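Local coordinates for initiator protein NS1 (Human bocavirus, PDB 4KW3), which probably recognises the viral replication origin and, through this N-terminal nuclease domain, nicks one DNA strand to start rolling-circle replication, at residues F16-K21 with I118-E123; L78-Y83 with H244-G249. All blocks are in the same frame, centred on the assembly; numbering follows the deposited sequence.

Contact 1: residues F16-K21 with I118-E123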
loop_
_atom_site.group_PDB
_atom_site.type_symbol
_atom_site.label_atom_id
_atom_site.label_comp_id
_atom_site.label_asym_id
_atom_site.label_seq_id
_atom_site.Cartn_x
_atom_site.Cartn_y
_atom_site.Cartn_z
ATOM N N PHE A 16 -6.412 13.883 3.154
ATOM C CA PHE A 16 -5.695 13.445 4.342
ATOM C C PHE A 16 -4.836 12.239 4.010
ATOM O O PHE A 16 -5.137 11.481 3.079
ATOM C CB PHE A 16 -6.688 13.145 5.474
ATOM C CG PHE A 16 -7.522 14.328 5.846
ATOM C CD1 PHE A 16 -8.713 14.593 5.173
ATOM C CD2 PHE A 16 -7.086 15.222 6.837
ATOM C CE1 PHE A 16 -9.474 15.721 5.493
ATOM C CE2 PHE A 16 -7.842 16.346 7.167
ATOM C CZ PHE A 16 -9.038 16.592 6.494
ATOM N N THR A 17 -3.760 12.073 4.761
ATOM C CA THR A 17 -2.834 10.973 4.520
ATOM C C THR A 17 -2.710 10.091 5.760
ATOM O O THR A 17 -2.491 10.585 6.882
ATOM C CB THR A 17 -1.462 11.508 4.059
ATOM O OG1 THR A 17 -1.641 12.281 2.862
ATOM C CG2 THR A 17 -0.456 10.348 3.788
ATOM N N TYR A 18 -2.895 8.788 5.566
ATOM C CA TYR A 18 -2.770 7.826 6.665
ATOM C C TYR A 18 -1.640 6.824 6.418
ATOM O O TYR A 18 -1.267 6.543 5.267
ATOM C CB TYR A 18 -4.067 7.040 6.852
ATOM C CG TYR A 18 -5.286 7.868 7.210
ATOM C CD1 TYR A 18 -6.066 8.461 6.224
ATOM C CD2 TYR A 18 -5.677 8.023 8.534
ATOM C CE1 TYR A 18 -7.200 9.190 6.549
ATOM C CE2 TYR A 18 -6.784 8.759 8.866
ATOM C CZ TYR A 18 -7.549 9.345 7.871
ATOM O OH TYR A 18 -8.664 10.095 8.223
ATOM N N VAL A 19 -1.119 6.264 7.504
ATOM C CA VAL A 19 -0.214 5.137 7.396
ATOM C C VAL A 19 -0.788 3.943 8.146
ATOM O O VAL A 19 -1.041 4.007 9.355
ATOM C CB VAL A 19 1.202 5.440 7.928
ATOM C CG1 VAL A 19 2.067 4.167 7.821
ATOM C CG2 VAL A 19 1.828 6.544 7.125
ATOM N N PHE A 20 -0.988 2.858 7.403
ATOM C CA PHE A 20 -1.425 1.591 7.958
ATOM C C PHE A 20 -0.211 0.685 8.122
ATOM O O PHE A 20 0.560 0.535 7.191
ATOM C CB PHE A 20 -2.441 0.925 7.020
ATOM C CG PHE A 20 -2.646 -0.538 7.302
ATOM C CD1 PHE A 20 -3.528 -0.948 8.292
ATOM C CD2 PHE A 20 -1.945 -1.505 6.588
ATOM C CE1 PHE A 20 -3.707 -2.291 8.566
ATOM C CE2 PHE A 20 -2.125 -2.854 6.857
ATOM C CZ PHE A 20 -3.012 -3.247 7.844
ATOM N N LYS A 21 -0.028 0.113 9.310
ATOM C CA LYS A 21 1.029 -0.870 9.576
ATOM C C LYS A 21 0.411 -2.262 9.681
ATOM O O LYS A 21 -0.485 -2.472 10.494
ATOM C CB LYS A 21 1.720 -0.570 10.903
ATOM C CG LYS A 21 3.078 0.072 10.813
ATOM C CD LYS A 21 3.834 -0.075 12.146
ATOM C CE LYS A 21 3.293 0.858 13.247
ATOM N NZ LYS A 21 4.109 2.100 13.449
ATOM N N ILE A 118 -1.984 5.917 2.450
ATOM C CA ILE A 118 -3.254 6.217 1.803
ATOM C C ILE A 118 -3.441 7.725 1.745
ATOM O O ILE A 118 -3.452 8.394 2.777
ATOM C CB ILE A 118 -4.440 5.637 2.605
ATOM C CG1 ILE A 118 -4.240 4.145 2.850
ATOM C CG2 ILE A 118 -5.786 5.922 1.928
ATOM C CD1 ILE A 118 -3.873 3.811 4.263
ATOM N N ILE A 119 -3.590 8.264 0.545
ATOM C CA ILE A 119 -4.033 9.644 0.410
ATOM C C ILE A 119 -5.489 9.602 -0.034
ATOM O O ILE A 119 -5.820 9.034 -1.075
ATOM C CB ILE A 119 -3.199 10.455 -0.615
ATOM C CG1 ILE A 119 -1.705 10.313 -0.343
ATOM C CG2 ILE A 119 -3.575 11.916 -0.557
ATOM C CD1 ILE A 119 -0.864 10.809 -1.465
ATOM N N VAL A 120 -6.360 10.190 0.768
ATOM C CA VAL A 120 -7.774 10.196 0.449
ATOM C C VAL A 120 -8.400 11.585 0.640
ATOM O O VAL A 120 -8.111 12.302 1.618
ATOM C CB VAL A 120 -8.514 9.135 1.271
ATOM C CG1 VAL A 120 -8.164 9.256 2.763
ATOM C CG2 VAL A 120 -9.998 9.228 1.032
ATOM N N GLY A 121 -9.259 11.961 -0.303
ATOM C CA GLY A 121 -9.878 13.268 -0.265
ATOM C C GLY A 121 -11.266 13.275 -0.867
ATOM O O GLY A 121 -11.548 12.566 -1.837
ATOM N N GLY A 122 -12.129 14.112 -0.309
ATOM C CA GLY A 122 -13.499 14.181 -0.760
ATOM C C GLY A 122 -14.441 14.515 0.368
ATOM O O GLY A 122 -14.025 14.608 1.523
ATOM N N GLU A 123 -15.710 14.703 0.007
ATOM C CA GLU A 123 -16.785 15.056 0.927
ATOM C C GLU A 123 -16.925 13.975 1.986
ATOM O O GLU A 123 -16.803 12.800 1.671
ATOM C CB GLU A 123 -18.095 15.204 0.148
ATOM C CG GLU A 123 -19.141 16.078 0.797
ATOM C CD GLU A 123 -20.305 16.384 -0.135
ATOM O OE1 GLU A 123 -20.453 15.688 -1.164
ATOM O OE2 GLU A 123 -21.062 17.332 0.156
#
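The carbonyl oxygen I118 O is gripped twice. Y18 N donates a hydrogen bond to it at 2.9 Å, in the carbonyl plane, and T17 CA adds a CA-H...O contact to I118 O at 3.2 Å. F16 O is held in the same way. V120 N reaches F16 O at 2.9 Å, nearly along the C=O axis and almost straight (170° at the hydrogen), and I119 CA supplies the CA-H. The return bonds are F16 N to V120 O and I118 N to Y18 O, so F16/V120 and Y18/I118 are the hydrogen-bonded pairs of two antiparallel strands. T17 and I119 form the non-hydrogen-bonded pair between them. Their side chains lie side by side on one face, with T17 OG1 3.8 Å from I119 CG1. That hydroxyl is hydrogen-bonded to T201. On the other face Y18 crosses V120 obliquely. V120 CG1 sits between its own N and carbonyl carbon (chi1 50°) and meets the edge of the Y18 ring, 3.9 Å from CE1. I118 CD1 reaches back to Y18 CB at 4.1 Å and to F20 CB at 4.2 Å. The tyrosine is fixed further out, where its OH bonds to A130 O and its ring meets F137 edge-to-face. Helices 134-149 and 74-94 pack on this apolar side. Strand 114-122 also carries the RCR-2 motif, whose H115 and H117 are predicted metal ligands, as in HUH-type nucleases. The T17 side chain lies about 5 Å from that of H117. All the touching residues are buried. The main-chain polar groups that face each other are therefore paired within a largely apolar setting, on the strand that carries the predicted metal ligands.

Contact 2: residues L78-Y83 with H244-G249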
loop_
_atom_site.group_PDB
_atom_site.type_symbol
_atom_site.label_atom_id
_atom_site.label_comp_id
_atom_site.label_asym_id
_atom_site.label_seq_id
_atom_site.Cartn_x
_atom_site.Cartn_y
_atom_site.Cartn_z
ATOM N N LEU A 78 -2.363 -6.569 -0.686
ATOM C CA LEU A 78 -2.516 -5.743 0.510
ATOM C C LEU A 78 -2.983 -4.355 0.091
ATOM O O LEU A 78 -3.903 -3.762 0.671
ATOM C CB LEU A 78 -1.184 -5.623 1.255
ATOM C CG LEU A 78 -1.282 -4.706 2.479
ATOM C CD1 LEU A 78 -2.365 -5.202 3.424
ATOM C CD2 LEU A 78 0.049 -4.554 3.203
ATOM N N CYS A 79 -2.334 -3.861 -0.946
ATOM C CA CYS A 79 -2.621 -2.558 -1.484
ATOM C C CYS A 79 -4.057 -2.463 -2.043
ATOM O O CYS A 79 -4.730 -1.468 -1.820
ATOM C CB CYS A 79 -1.560 -2.227 -2.540
ATOM S SG CYS A 79 -1.615 -0.565 -3.153
ATOM N N LYS A 80 -4.527 -3.482 -2.763
ATOM C CA LYS A 80 -5.924 -3.501 -3.223
ATOM C C LYS A 80 -6.907 -3.573 -2.047
ATOM O O LYS A 80 -7.971 -2.958 -2.084
ATOM C CB LYS A 80 -6.185 -4.674 -4.166
ATOM C CG LYS A 80 -5.345 -4.662 -5.440
ATOM C CD LYS A 80 -5.480 -5.973 -6.211
ATOM C CE LYS A 80 -4.441 -6.096 -7.301
ATOM N NZ LYS A 80 -4.622 -7.377 -8.061
ATOM N N ALA A 81 -6.549 -4.348 -1.023
ATOM C CA ALA A 81 -7.375 -4.502 0.164
ATOM C C ALA A 81 -7.603 -3.140 0.828
ATOM O O ALA A 81 -8.746 -2.749 1.105
ATOM C CB ALA A 81 -6.723 -5.476 1.140
ATOM N N VAL A 82 -6.505 -2.428 1.071
ATOM C CA VAL A 82 -6.554 -1.108 1.676
ATOM C C VAL A 82 -7.378 -0.125 0.832
ATOM O O VAL A 82 -8.202 0.626 1.373
ATOM C CB VAL A 82 -5.123 -0.558 1.930
ATOM C CG1 VAL A 82 -5.170 0.885 2.362
ATOM C CG2 VAL A 82 -4.414 -1.390 2.993
ATOM N N TYR A 83 -7.184 -0.160 -0.487
ATOM C CA TYR A 83 -7.973 0.660 -1.406
ATOM C C TYR A 83 -9.487 0.364 -1.280
ATOM O O TYR A 83 -10.306 1.282 -1.137
ATOM C CB TYR A 83 -7.512 0.488 -2.865
ATOM C CG TYR A 83 -8.329 1.319 -3.828
ATOM C CD1 TYR A 83 -9.507 0.832 -4.374
ATOM C CD2 TYR A 83 -7.941 2.609 -4.160
ATOM C CE1 TYR A 83 -10.277 1.613 -5.216
ATOM C CE2 TYR A 83 -8.700 3.389 -5.002
ATOM C CZ TYR A 83 -9.859 2.885 -5.527
ATOM O OH TYR A 83 -10.611 3.664 -6.370
ATOM N N HIS A 244 3.638 -1.709 -4.564
ATOM C CA HIS A 244 2.512 -1.567 -5.489
ATOM C C HIS A 244 1.781 -0.260 -5.264
ATOM O O HIS A 244 1.645 0.197 -4.138
ATOM C CB HIS A 244 1.526 -2.710 -5.302
ATOM C CG HIS A 244 0.548 -2.848 -6.425
ATOM N ND1 HIS A 244 0.914 -3.295 -7.674
ATOM C CD2 HIS A 244 -0.778 -2.591 -6.489
ATOM C CE1 HIS A 244 -0.143 -3.309 -8.459
ATOM N NE2 HIS A 244 -1.183 -2.894 -7.761
ATOM N N THR A 245 1.297 0.339 -6.341
ATOM C CA THR A 245 0.685 1.660 -6.269
ATOM C C THR A 245 -0.651 1.701 -6.993
ATOM O O THR A 245 -0.739 1.329 -8.165
ATOM C CB THR A 245 1.640 2.700 -6.857
ATOM O OG1 THR A 245 2.819 2.673 -6.076
ATOM C CG2 THR A 245 1.077 4.100 -6.769
ATOM N N LEU A 246 -1.690 2.123 -6.284
ATOM C CA LEU A 246 -3.019 2.263 -6.888
ATOM C C LEU A 246 -3.438 3.721 -6.943
ATOM O O LEU A 246 -3.407 4.426 -5.931
ATOM C CB LEU A 246 -4.055 1.447 -6.128
ATOM C CG LEU A 246 -3.956 -0.066 -6.337
ATOM C CD1 LEU A 246 -4.907 -0.799 -5.397
ATOM C CD2 LEU A 246 -4.267 -0.402 -7.799
ATOM N N ILE A 247 -3.773 4.187 -8.140
ATOM C CA ILE A 247 -4.324 5.522 -8.303
ATOM C C ILE A 247 -5.791 5.392 -8.726
ATOM O O ILE A 247 -6.091 4.949 -9.834
ATOM C CB ILE A 247 -3.539 6.338 -9.335
ATOM C CG1 ILE A 247 -2.049 6.279 -9.018
ATOM C CG2 ILE A 247 -4.028 7.797 -9.365
ATOM C CD1 ILE A 247 -1.175 6.881 -10.078
ATOM N N ASN A 248 -6.690 5.774 -7.828
ATOM C CA ASN A 248 -8.126 5.672 -8.061
ATOM C C ASN A 248 -8.543 4.336 -8.642
ATOM O O ASN A 248 -9.320 4.278 -9.605
ATOM C CB ASN A 248 -8.612 6.840 -8.927
ATOM C CG ASN A 248 -8.782 8.135 -8.119
ATOM O OD1 ASN A 248 -9.160 8.105 -6.946
ATOM N ND2 ASN A 248 -8.482 9.265 -8.738
ATOM N N GLY A 249 -7.979 3.266 -8.084
ATOM C CA GLY A 249 -8.336 1.916 -8.477
ATOM C C GLY A 249 -7.418 1.302 -9.535
ATOM O O GLY A 249 -7.345 0.083 -9.670
#
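Y83 leaves helix 74-94 with CG anti to its backbone N (chi1 179°), which sends the ring toward the turn at the end of strand 241-247. Its CB touches L246 CD1 at 3.9 Å. Further along, the ring lies against the peptide joining N248 to G249, with CE2 3.2 Å from G249 N. G249 CA stands over one face in a CH-pi contact, 3.9 Å from the ring centroid and offset toward the rim. At the tip, Y83 OH lies 3.1 Å from N248 C. It is also near G249 N, but the angle there is too poor for a hydrogen bond. N248 and G249 have the backbone angles of a type I' turn, and they link strand 241-247 to 250-251 as a two-residue beta hairpin. The helix segment runs at 29° to the strand, packed on one face of the central sheet of this nuclease domain. N248 turns its amide the other way, to I103 N and D102. L246 fills the middle of the contact. Its CD1 rests 3.6 Å from K80 CA and equally near C79 O, and it meets K80 CG where the two side chains cross at about a right angle. K80 NZ bonds to D71 O. C79 SG lies 4.0 Å from L246 CG. It also approaches the edge of the H244 ring, 4.0 Å from CD2.

From the N terminus, strand 15-21 comes first, and its partner in contact 1 lies about a hundred residues on. Helix 74-94 follows, so 78-83 falls within the loop that contact 1 closes when 118-123 arrives. Contact 2 closes later, when the chain returns to 244-249. The two loops therefore cross. Contact 1 ties the first strand to strand 114-122. Contact 2 ties the helix to strand 241-247, on the far side of strand 101-109. Both reach the same sheet, and they touch directly: V82 CG1 packs on I118 CG1 at 3.4 Å, and L78 CD1 approaches F20 CE2. Helix 74-94 thus bridges the two contacts over one face, from strand 241-247 to strand 114-122.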